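Local coordinates for protein putative hyaluronoglucosaminidase (Clostridium perfringens, PDB 6PWI) that probably hydrolyses terminal N-acetylhexosamine residues from glycans as a secreted family 84 glycoside hydrolase, this chain being the part that includes its N-terminal and catalytic domains, at residues T54-F60 / N82-E88; G63-T68 / T144-F148; N95-N101 / N135-G141. All coordinates share one frame; numbering follows the deposited sequence.

Interaction 1 of 3, residues T54-F60 / N82-E88; sequences TDANVVF and NHEESNE
Strands 55-60 and 82-85 run parallel, their axes 4.6 Å apart at closest and 32° from aligned, with Ala56 facing His83 and Val58 facing Glu85. Asn82 and Glu84 each use both N and O to bond the other strand, and the series ends where Ser86 N donates to Val58 O (3.0 Å). At the start, Asp55 and Asn82 lie alongside each other on one face, where Asp55 OD2 packs against Asn82 CB. Asn57 does more. With CG anti to its own N (chi1 175°), its amide reaches Ser86 and Glu88, further along the second segment: Ser86 OG donates to Asn57 OD1 (2.7 Å), and Asn57 ND2 makes a weak bond to Glu88 O. The same Ser86 OG accepts from Glu88 N (3.2 Å) in an ST turn, so one hydroxyl ties the turn to itself and to the strand. On the other face, Val58 CG2 sits on His83 CB (3.6 Å). Glu85 stretches out from its strand and sets its carboxylate at the edge of the Phe60 ring, with Glu85 OE2 3.4 Å from Phe60 CD2 and the two planes nearly perpendicular; the ring's C-H edge probably suits the negative charge. Val58 CG1 lies over one face of that ring, toward its rim. This is the pairing of a beta-alpha-beta unit: helix 66-78 connects the strands and packs on the face of Val58, Phe60 and His83 through Leu72 and Leu73. Strand 55-60 bonds strand 94-100 on its far side, and Asn57 ND2 also donates to Asn95 OD1.

Interaction 2 of 3, residues G63-T68 / T144-F148; sequences GIDEAT and TDSAF
Thr144 directs its side chain into the turn that begins helix 66-78, crossing Asp65 at about a right angle and Thr68 more obliquely. Its OG1 stands anti to the Thr144 backbone N (chi1 -162°), a setting that carries the hydroxyl between two partners: it accepts from Asp65 N (3.1 Å, 159° at the hydrogen) and donates to Thr68 OG1 (3.2 Å). The methyl CG2 of Thr144 turns instead to the carboxylate, 3.4 Å from Asp65 OD2. Asp65 is the N-cap of the helix, and its OD1 holds two donors of Thr68: the backbone N arrives nearly along the C-O axis, whereas OG1, at 2.6 Å, comes from above the carboxylate plane. Further along, Phe148 presents its ring edge to the helix, CE1 standing 3.6 Å from Ala67 O and CD1 beside Thr68 OG1. Apolar contact fills the flank, Ile64 CD1 meeting Ala147 CB at 4.1 Å. Lys248, in a loop that precedes barrel strand 250-255, forms salt bridges with Asp65 OD2 and Asp145 OD1, linking both helix starts to the catalytic part of the chain. The hydroxyls thus relay hydrogen bonds from Asp65 N through Thr144 and Thr68 back to Asp65 OD1, which should hold both hydroxyls in one rotation. The shared lysine probably offsets the repulsion between the two nearby carboxylates.

Interaction 3 of 3, residues N95-N101 / N135-G141; sequences NFLIGIN and NVIAVLG
The parallel pairing of strands 94-100 and 136-141 lies inside the mixed sheet of the N-terminal domain, a region related to domain 2 of family 20 glycosidases; the register runs from Asn95 beside Val136 to Ile100 beside Gly141. The axes of 95-100 and 136-141 lie 13° from parallel. Seven backbone hydrogen bonds run from Asn95 N, bound to Asn135 O, to Asn101 N, bound to Gly141 O (2.8 Å). On one face Phe96 and Ile137 extend side by side, with Phe96 CE1 3.7 Å from Ile137 CD1, and the next pair repeats this, Ile98 CD1 resting on Val139 CB (3.8 Å). Helix 144-158 packs against this layer, Ile151 on Ile98 and Leu154 on Ile137. The opposite face carries Leu97, whose CD1 meets Val136 CG1 at 4.1 Å, and Leu140, which faces Gly99. A chi1 of -167° swings the Leu140 side chain past the glycine, its CD1 3.4 Å from Ile100 C and its CD2 near Asn101 CB. Helix 106-114 packs on this side through Val107, Tyr110 and Phe111. At the strand start the amide planes of Asn95 and Asn135 are nearly perpendicular. Asn95 ND2 gives a weak second bond to Asn135 O (3.4 Å) besides its bond to Lys90 O, and Asn135 ND2 turns to Lys93 O. Apolar side chains therefore pack on both faces of two strands joined by seven backbone bonds, while the asparagine amides gather at one end and tie the preceding loop to it.

In the fold
All three contacts belong to the N-terminal family 20 domain 2-like region, on one side of the chain's centre and away from the predicted catalytic acid Asp299 in the barrel. Interactions 1 and 3 share the mixed sheet, their centres about 12 Å apart, because strands 55-60 and 94-100 are neighbours in it; Val59 N meets Phe96 O at 2.8 Å. Interaction 2, its centre about 12 Å from that of interaction 3 and about 17 Å from that of interaction 1, joins the starts of helices 66-78 and 144-158, with Ile64 packing on Ile98. Interaction 1 closes before interaction 3 opens, while 63-68 and 144-148 span interaction 3. Sheet and helices thus form one layered domain, in which interaction 2 lies nearest the chain's centre.

Interaction 1 of 3, residues T54-F60 / N82-E88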
loop_
_atom_site.group_PDB
_atom_site.type_symbol
_atom_site.label_atom_id
_atom_site.label_comp_id
_atom_site.label_asym_id
_atom_site.label_seq_id
_atom_site.Cartn_x
_atom_site.Cartn_y
_atom_site.Cartn_z
ATOM N N THR A 54 4.122 -3.366 35.403
ATOM C CA THR A 54 5.428 -2.895 34.972
ATOM C C THR A 54 6.284 -4.091 34.561
ATOM O O THR A 54 7.142 -3.974 33.688
ATOM C CB THR A 54 6.106 -2.072 36.077
ATOM O OG1 THR A 54 5.246 -0.967 36.347
ATOM C CG2 THR A 54 7.475 -1.546 35.697
ATOM N N ASP A 55 6.043 -5.234 35.216
ATOM C CA ASP A 55 6.796 -6.453 34.960
ATOM C C ASP A 55 5.832 -7.562 34.545
ATOM O O ASP A 55 4.871 -7.857 35.257
ATOM C CB ASP A 55 7.690 -6.827 36.147
ATOM C CG ASP A 55 8.815 -5.832 36.404
ATOM O OD1 ASP A 55 8.673 -5.019 37.341
ATOM O OD2 ASP A 55 9.830 -5.880 35.671
ATOM N N ALA A 56 6.116 -8.166 33.385
ATOM C CA ALA A 56 5.234 -9.147 32.774
ATOM C C ALA A 56 5.947 -10.483 32.572
ATOM O O ALA A 56 7.166 -10.543 32.420
ATOM C CB ALA A 56 4.686 -8.613 31.472
ATOM N N ASN A 57 5.141 -11.549 32.588
ATOM C CA ASN A 57 5.572 -12.892 32.246
ATOM C C ASN A 57 5.181 -13.159 30.794
ATOM O O ASN A 57 4.041 -12.911 30.402
ATOM C CB ASN A 57 4.967 -13.938 33.189
ATOM C CG ASN A 57 5.285 -15.367 32.791
ATOM O OD1 ASN A 57 6.450 -15.754 32.718
ATOM N ND2 ASN A 57 4.256 -16.160 32.533
ATOM N N VAL A 58 6.144 -13.687 30.026
ATOM C CA VAL A 58 5.995 -13.946 28.607
ATOM C C VAL A 58 6.204 -15.438 28.354
ATOM O O VAL A 58 7.234 -16.000 28.728
ATOM C CB VAL A 58 7.011 -13.112 27.809
ATOM C CG1 VAL A 58 7.001 -13.485 26.339
ATOM C CG2 VAL A 58 6.779 -11.625 27.992
ATOM N N VAL A 59 5.230 -16.059 27.680
ATOM C CA VAL A 59 5.289 -17.469 27.337
ATOM C C VAL A 59 5.172 -17.609 25.822
ATOM O O VAL A 59 4.129 -17.300 25.256
ATOM C CB VAL A 59 4.168 -18.251 28.048
ATOM C CG1 VAL A 59 4.195 -19.734 27.706
ATOM C CG2 VAL A 59 4.189 -18.030 29.554
ATOM N N PHE A 60 6.246 -18.075 25.179
ATOM C CA PHE A 60 6.201 -18.402 23.765
ATOM C C PHE A 60 6.202 -19.919 23.593
ATOM O O PHE A 60 7.039 -20.611 24.161
ATOM C CB PHE A 60 7.449 -17.908 23.032
ATOM C CG PHE A 60 7.740 -16.430 23.105
ATOM C CD1 PHE A 60 6.886 -15.503 22.523
ATOM C CD2 PHE A 60 8.904 -15.971 23.705
ATOM C CE1 PHE A 60 7.173 -14.147 22.578
ATOM C CE2 PHE A 60 9.196 -14.617 23.748
ATOM C CZ PHE A 60 8.327 -13.708 23.188
ATOM N N ASN A 82 8.888 -4.266 31.329
ATOM C CA ASN A 82 9.948 -5.260 31.402
ATOM C C ASN A 82 9.307 -6.642 31.467
ATOM O O ASN A 82 8.159 -6.777 31.883
ATOM C CB ASN A 82 10.851 -5.057 32.620
ATOM C CG ASN A 82 11.623 -3.757 32.582
ATOM O OD1 ASN A 82 12.593 -3.626 31.836
ATOM N ND2 ASN A 82 11.205 -2.801 33.396
ATOM N N HIS A 83 10.065 -7.662 31.058
ATOM C CA HIS A 83 9.531 -9.011 30.978
ATOM C C HIS A 83 10.553 -10.020 31.490
ATOM O O HIS A 83 11.756 -9.772 31.467
ATOM C CB HIS A 83 9.162 -9.348 29.528
ATOM C CG HIS A 83 10.353 -9.427 28.636
ATOM N ND1 HIS A 83 10.959 -10.632 28.315
ATOM C CD2 HIS A 83 11.075 -8.458 28.029
ATOM C CE1 HIS A 83 11.995 -10.404 27.534
ATOM N NE2 HIS A 83 12.085 -9.073 27.341
ATOM N N GLU A 84 10.036 -11.160 31.949
ATOM C CA GLU A 84 10.826 -12.370 32.071
ATOM C C GLU A 84 10.084 -13.484 31.339
ATOM O O GLU A 84 8.853 -13.486 31.303
ATOM C CB GLU A 84 11.138 -12.663 33.538
ATOM C CG GLU A 84 12.211 -11.742 34.090
ATOM C CD GLU A 84 12.816 -12.149 35.422
ATOM O OE1 GLU A 84 12.076 -12.706 36.262
ATOM O OE2 GLU A 84 14.028 -11.908 35.615
ATOM N N GLU A 85 10.845 -14.392 30.718
ATOM C CA GLU A 85 10.270 -15.490 29.958
ATOM C C GLU A 85 10.141 -16.714 30.863
ATOM O O GLU A 85 11.039 -16.995 31.651
ATOM C CB GLU A 85 11.109 -15.773 28.709
ATOM C CG GLU A 85 10.375 -16.600 27.665
ATOM C CD GLU A 85 11.160 -16.878 26.394
ATOM O OE1 GLU A 85 12.051 -16.069 26.066
ATOM O OE2 GLU A 85 10.881 -17.904 25.734
ATOM N N SER A 86 9.011 -17.422 30.748
ATOM C CA SER A 86 8.761 -18.637 31.510
ATOM C C SER A 86 7.888 -19.594 30.697
ATOM O O SER A 86 7.615 -19.336 29.529
ATOM C CB SER A 86 8.142 -18.321 32.849
ATOM O OG SER A 86 6.730 -18.467 32.798
ATOM N N ASN A 87 7.426 -20.680 31.333
ATOM C CA ASN A 87 6.687 -21.707 30.619
ATOM C C ASN A 87 5.281 -21.888 31.191
ATOM O O ASN A 87 4.590 -22.834 30.820
ATOM C CB ASN A 87 7.472 -23.019 30.552
ATOM C CG ASN A 87 7.043 -23.906 29.400
ATOM O OD1 ASN A 87 6.820 -23.432 28.286
ATOM N ND2 ASN A 87 6.931 -25.201 29.651
ATOM N N GLU A 88 4.847 -20.970 32.066
ATOM C CA GLU A 88 3.541 -21.092 32.701
ATOM C C GLU A 88 2.952 -19.713 32.993
ATOM O O GLU A 88 3.672 -18.717 33.033
ATOM C CB GLU A 88 3.644 -21.914 33.989
ATOM C CG GLU A 88 4.538 -21.281 35.047
ATOM C CD GLU A 88 4.619 -21.973 36.401
ATOM O OE1 GLU A 88 4.116 -23.118 36.523
ATOM O OE2 GLU A 88 5.188 -21.365 37.337
#

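Interaction 2 of 3, residues G63-T68 / T144-F148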
loop_
_atom_site.group_PDB
_atom_site.type_symbol
_atom_site.label_atom_id
_atom_site.label_comp_id
_atom_site.label_asym_id
_atom_site.label_seq_id
_atom_site.Cartn_x
_atom_site.Cartn_y
_atom_site.Cartn_z
ATOM N N GLY A 63 6.756 -23.174 18.491
ATOM C CA GLY A 63 6.525 -22.897 17.081
ATOM C C GLY A 63 6.701 -21.425 16.695
ATOM O O GLY A 63 6.706 -21.105 15.506
ATOM N N ILE A 64 6.833 -20.543 17.699
ATOM C CA ILE A 64 6.929 -19.104 17.499
ATOM C C ILE A 64 8.372 -18.743 17.132
ATOM O O ILE A 64 9.303 -19.113 17.847
ATOM C CB ILE A 64 6.423 -18.366 18.760
ATOM C CG1 ILE A 64 4.999 -18.775 19.168
ATOM C CG2 ILE A 64 6.569 -16.858 18.628
ATOM C CD1 ILE A 64 3.966 -18.732 18.059
ATOM N N ASP A 65 8.560 -18.035 16.005
ATOM C CA ASP A 65 9.892 -17.766 15.469
ATOM C C ASP A 65 10.461 -16.478 16.060
ATOM O O ASP A 65 9.768 -15.770 16.792
ATOM C CB ASP A 65 9.929 -17.801 13.937
ATOM C CG ASP A 65 9.196 -16.671 13.218
ATOM O OD1 ASP A 65 8.928 -15.618 13.852
ATOM O OD2 ASP A 65 8.896 -16.848 12.010
ATOM N N GLU A 66 11.726 -16.181 15.728
ATOM C CA GLU A 66 12.437 -15.076 16.353
ATOM C C GLU A 66 11.780 -13.742 15.997
ATOM O O GLU A 66 11.654 -12.866 16.856
ATOM C CB GLU A 66 13.932 -15.094 16.029
ATOM C CG GLU A 66 14.735 -16.051 16.904
ATOM C CD GLU A 66 14.777 -15.781 18.408
ATOM O OE1 GLU A 66 15.183 -14.660 18.805
ATOM O OE2 GLU A 66 14.410 -16.698 19.190
ATOM N N ALA A 67 11.362 -13.599 14.732
ATOM C CA ALA A 67 10.739 -12.369 14.266
ATOM C C ALA A 67 9.467 -12.080 15.067
ATOM O O ALA A 67 9.169 -10.927 15.371
ATOM C CB ALA A 67 10.470 -12.448 12.782
ATOM N N THR A 68 8.744 -13.144 15.428
ATOM C CA THR A 68 7.486 -13.058 16.151
ATOM C C THR A 68 7.740 -12.725 17.626
ATOM O O THR A 68 6.981 -11.967 18.223
ATOM C CB THR A 68 6.633 -14.306 15.874
ATOM O OG1 THR A 68 6.613 -14.517 14.461
ATOM C CG2 THR A 68 5.209 -14.200 16.372
ATOM N N THR A 144 2.951 -19.208 12.870
ATOM C CA THR A 144 3.738 -18.141 13.469
ATOM C C THR A 144 3.448 -16.798 12.789
ATOM O O THR A 144 3.318 -15.776 13.470
ATOM C CB THR A 144 5.218 -18.535 13.604
ATOM O OG1 THR A 144 5.831 -17.655 14.550
ATOM C CG2 THR A 144 5.978 -18.532 12.295
ATOM N N ASP A 145 3.330 -16.811 11.450
ATOM C CA ASP A 145 2.999 -15.619 10.679
ATOM C C ASP A 145 1.712 -14.978 11.208
ATOM O O ASP A 145 1.658 -13.764 11.402
ATOM C CB ASP A 145 2.881 -15.925 9.182
ATOM C CG ASP A 145 4.190 -16.262 8.484
ATOM O OD1 ASP A 145 5.262 -15.934 9.030
ATOM O OD2 ASP A 145 4.125 -16.844 7.388
ATOM N N SER A 146 0.684 -15.805 11.449
ATOM C CA SER A 146 -0.605 -15.331 11.936
ATOM C C SER A 146 -0.513 -14.845 13.381
ATOM O O SER A 146 -1.209 -13.904 13.763
ATOM C CB SER A 146 -1.650 -16.388 11.785
ATOM O OG SER A 146 -1.716 -16.816 10.434
ATOM N N ALA A 147 0.345 -15.488 14.183
ATOM C CA ALA A 147 0.558 -15.019 15.542
ATOM C C ALA A 147 1.124 -13.603 15.491
ATOM O O ALA A 147 0.691 -12.734 16.243
ATOM C CB ALA A 147 1.448 -15.964 16.320
ATOM N N PHE A 148 2.077 -13.395 14.574
ATOM C CA PHE A 148 2.683 -12.101 14.307
ATOM C C PHE A 148 1.613 -11.042 14.021
ATOM O O PHE A 148 1.625 -9.981 14.644
ATOM C CB PHE A 148 3.683 -12.228 13.157
ATOM C CG PHE A 148 4.526 -11.009 12.889
ATOM C CD1 PHE A 148 5.827 -10.929 13.362
ATOM C CD2 PHE A 148 4.034 -9.960 12.131
ATOM C CE1 PHE A 148 6.613 -9.816 13.097
ATOM C CE2 PHE A 148 4.816 -8.845 11.872
ATOM C CZ PHE A 148 6.107 -8.775 12.351
#

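Interaction 3 of 3, residues N95-N101 / N135-G141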
loop_
_atom_site.group_PDB
_atom_site.type_symbol
_atom_site.label_atom_id
_atom_site.label_comp_id
_atom_site.label_asym_id
_atom_site.label_seq_id
_atom_site.Cartn_x
_atom_site.Cartn_y
_atom_site.Cartn_z
ATOM N N ASN A 95 0.431 -11.504 32.010
ATOM C CA ASN A 95 0.895 -12.616 31.192
ATOM C C ASN A 95 0.653 -12.333 29.707
ATOM O O ASN A 95 -0.446 -11.941 29.309
ATOM C CB ASN A 95 0.217 -13.927 31.608
ATOM C CG ASN A 95 0.654 -14.443 32.966
ATOM O OD1 ASN A 95 1.631 -15.183 33.071
ATOM N ND2 ASN A 95 -0.076 -14.078 34.009
ATOM N N PHE A 96 1.692 -12.558 28.887
ATOM C CA PHE A 96 1.575 -12.585 27.436
ATOM C C PHE A 96 1.880 -13.991 26.936
ATOM O O PHE A 96 3.008 -14.451 27.073
ATOM C CB PHE A 96 2.544 -11.589 26.795
ATOM C CG PHE A 96 2.241 -10.148 27.118
ATOM C CD1 PHE A 96 1.511 -9.364 26.239
ATOM C CD2 PHE A 96 2.651 -9.584 28.318
ATOM C CE1 PHE A 96 1.214 -8.045 26.543
ATOM C CE2 PHE A 96 2.350 -8.265 28.624
ATOM C CZ PHE A 96 1.635 -7.496 27.733
ATOM N N LEU A 97 0.871 -14.677 26.384
ATOM C CA LEU A 97 1.097 -16.004 25.827
ATOM C C LEU A 97 0.928 -15.948 24.310
ATOM O O LEU A 97 -0.100 -15.483 23.814
ATOM C CB LEU A 97 0.133 -17.034 26.437
ATOM C CG LEU A 97 -0.220 -16.923 27.924
ATOM C CD1 LEU A 97 -1.002 -18.147 28.374
ATOM C CD2 LEU A 97 1.008 -16.739 28.801
ATOM N N ILE A 98 1.945 -16.424 23.579
ATOM C CA ILE A 98 1.870 -16.499 22.129
ATOM C C ILE A 98 1.968 -17.962 21.706
ATOM O O ILE A 98 2.914 -18.658 22.080
ATOM C CB ILE A 98 2.952 -15.629 21.456
ATOM C CG1 ILE A 98 3.002 -14.206 22.028
ATOM C CG2 ILE A 98 2.773 -15.626 19.944
ATOM C CD1 ILE A 98 1.733 -13.395 21.839
ATOM N N GLY A 99 0.994 -18.416 20.907
ATOM C CA GLY A 99 0.922 -19.825 20.576
ATOM C C GLY A 99 0.286 -20.078 19.217
ATOM O O GLY A 99 -0.254 -19.165 18.599
ATOM N N ILE A 100 0.347 -21.343 18.789
ATOM C CA ILE A 100 -0.189 -21.774 17.510
ATOM C C ILE A 100 -1.288 -22.800 17.761
ATOM O O ILE A 100 -1.145 -23.681 18.600
ATOM C CB ILE A 100 0.939 -22.319 16.610
ATOM C CG1 ILE A 100 1.844 -21.183 16.125
ATOM C CG2 ILE A 100 0.391 -23.157 15.454
ATOM C CD1 ILE A 100 3.204 -21.648 15.667
ATOM N N ASN A 101 -2.385 -22.664 17.016
ATOM C CA ASN A 101 -3.543 -23.531 17.129
ATOM C C ASN A 101 -3.162 -24.973 16.794
ATOM O O ASN A 101 -2.439 -25.215 15.824
ATOM C CB ASN A 101 -4.666 -23.015 16.232
ATOM C CG ASN A 101 -5.837 -23.966 16.184
ATOM O OD1 ASN A 101 -6.540 -24.139 17.179
ATOM N ND2 ASN A 101 -6.025 -24.595 15.037
ATOM N N ASN A 135 -5.529 -11.320 33.803
ATOM C CA ASN A 135 -4.098 -11.070 33.741
ATOM C C ASN A 135 -3.481 -11.824 32.560
ATOM O O ASN A 135 -2.259 -11.952 32.493
ATOM C CB ASN A 135 -3.423 -11.459 35.058
ATOM C CG ASN A 135 -3.612 -12.926 35.394
ATOM O OD1 ASN A 135 -4.601 -13.542 34.994
ATOM N ND2 ASN A 135 -2.664 -13.496 36.119
ATOM N N VAL A 136 -4.322 -12.321 31.640
ATOM C CA VAL A 136 -3.835 -13.042 30.471
ATOM C C VAL A 136 -4.095 -12.231 29.200
ATOM O O VAL A 136 -5.243 -11.921 28.876
ATOM C CB VAL A 136 -4.453 -14.450 30.354
ATOM C CG1 VAL A 136 -3.762 -15.267 29.270
ATOM C CG2 VAL A 136 -4.440 -15.200 31.677
ATOM N N ILE A 137 -3.014 -11.906 28.482
ATOM C CA ILE A 137 -3.124 -11.411 27.117
ATOM C C ILE A 137 -2.558 -12.482 26.190
ATOM O O ILE A 137 -1.362 -12.765 26.226
ATOM C CB ILE A 137 -2.417 -10.050 26.945
ATOM C CG1 ILE A 137 -3.021 -8.985 27.863
ATOM C CG2 ILE A 137 -2.429 -9.602 25.492
ATOM C CD1 ILE A 137 -2.193 -7.723 27.962
ATOM N N ALA A 138 -3.431 -13.080 25.374
ATOM C CA ALA A 138 -3.050 -14.251 24.601
ATOM C C ALA A 138 -3.275 -14.030 23.103
ATOM O O ALA A 138 -4.172 -13.291 22.693
ATOM C CB ALA A 138 -3.794 -15.468 25.109
ATOM N N VAL A 139 -2.443 -14.697 22.297
ATOM C CA VAL A 139 -2.608 -14.752 20.855
ATOM C C VAL A 139 -2.435 -16.204 20.427
ATOM O O VAL A 139 -1.438 -16.840 20.768
ATOM C CB VAL A 139 -1.592 -13.850 20.127
ATOM C CG1 VAL A 139 -1.643 -14.034 18.618
ATOM C CG2 VAL A 139 -1.750 -12.384 20.497
ATOM N N LEU A 140 -3.413 -16.712 19.675
ATOM C CA LEU A 140 -3.294 -18.018 19.054
ATOM C C LEU A 140 -3.470 -17.839 17.551
ATOM O O LEU A 140 -4.515 -17.364 17.109
ATOM C CB LEU A 140 -4.369 -18.946 19.632
ATOM C CG LEU A 140 -4.194 -20.431 19.316
ATOM C CD1 LEU A 140 -3.013 -21.012 20.077
ATOM C CD2 LEU A 140 -5.457 -21.210 19.638
ATOM N N GLY A 141 -2.436 -18.196 16.781
ATOM C CA GLY A 141 -2.507 -18.112 15.330
ATOM C C GLY A 141 -2.484 -19.501 14.698
ATOM O O GLY A 141 -2.103 -20.466 15.356
#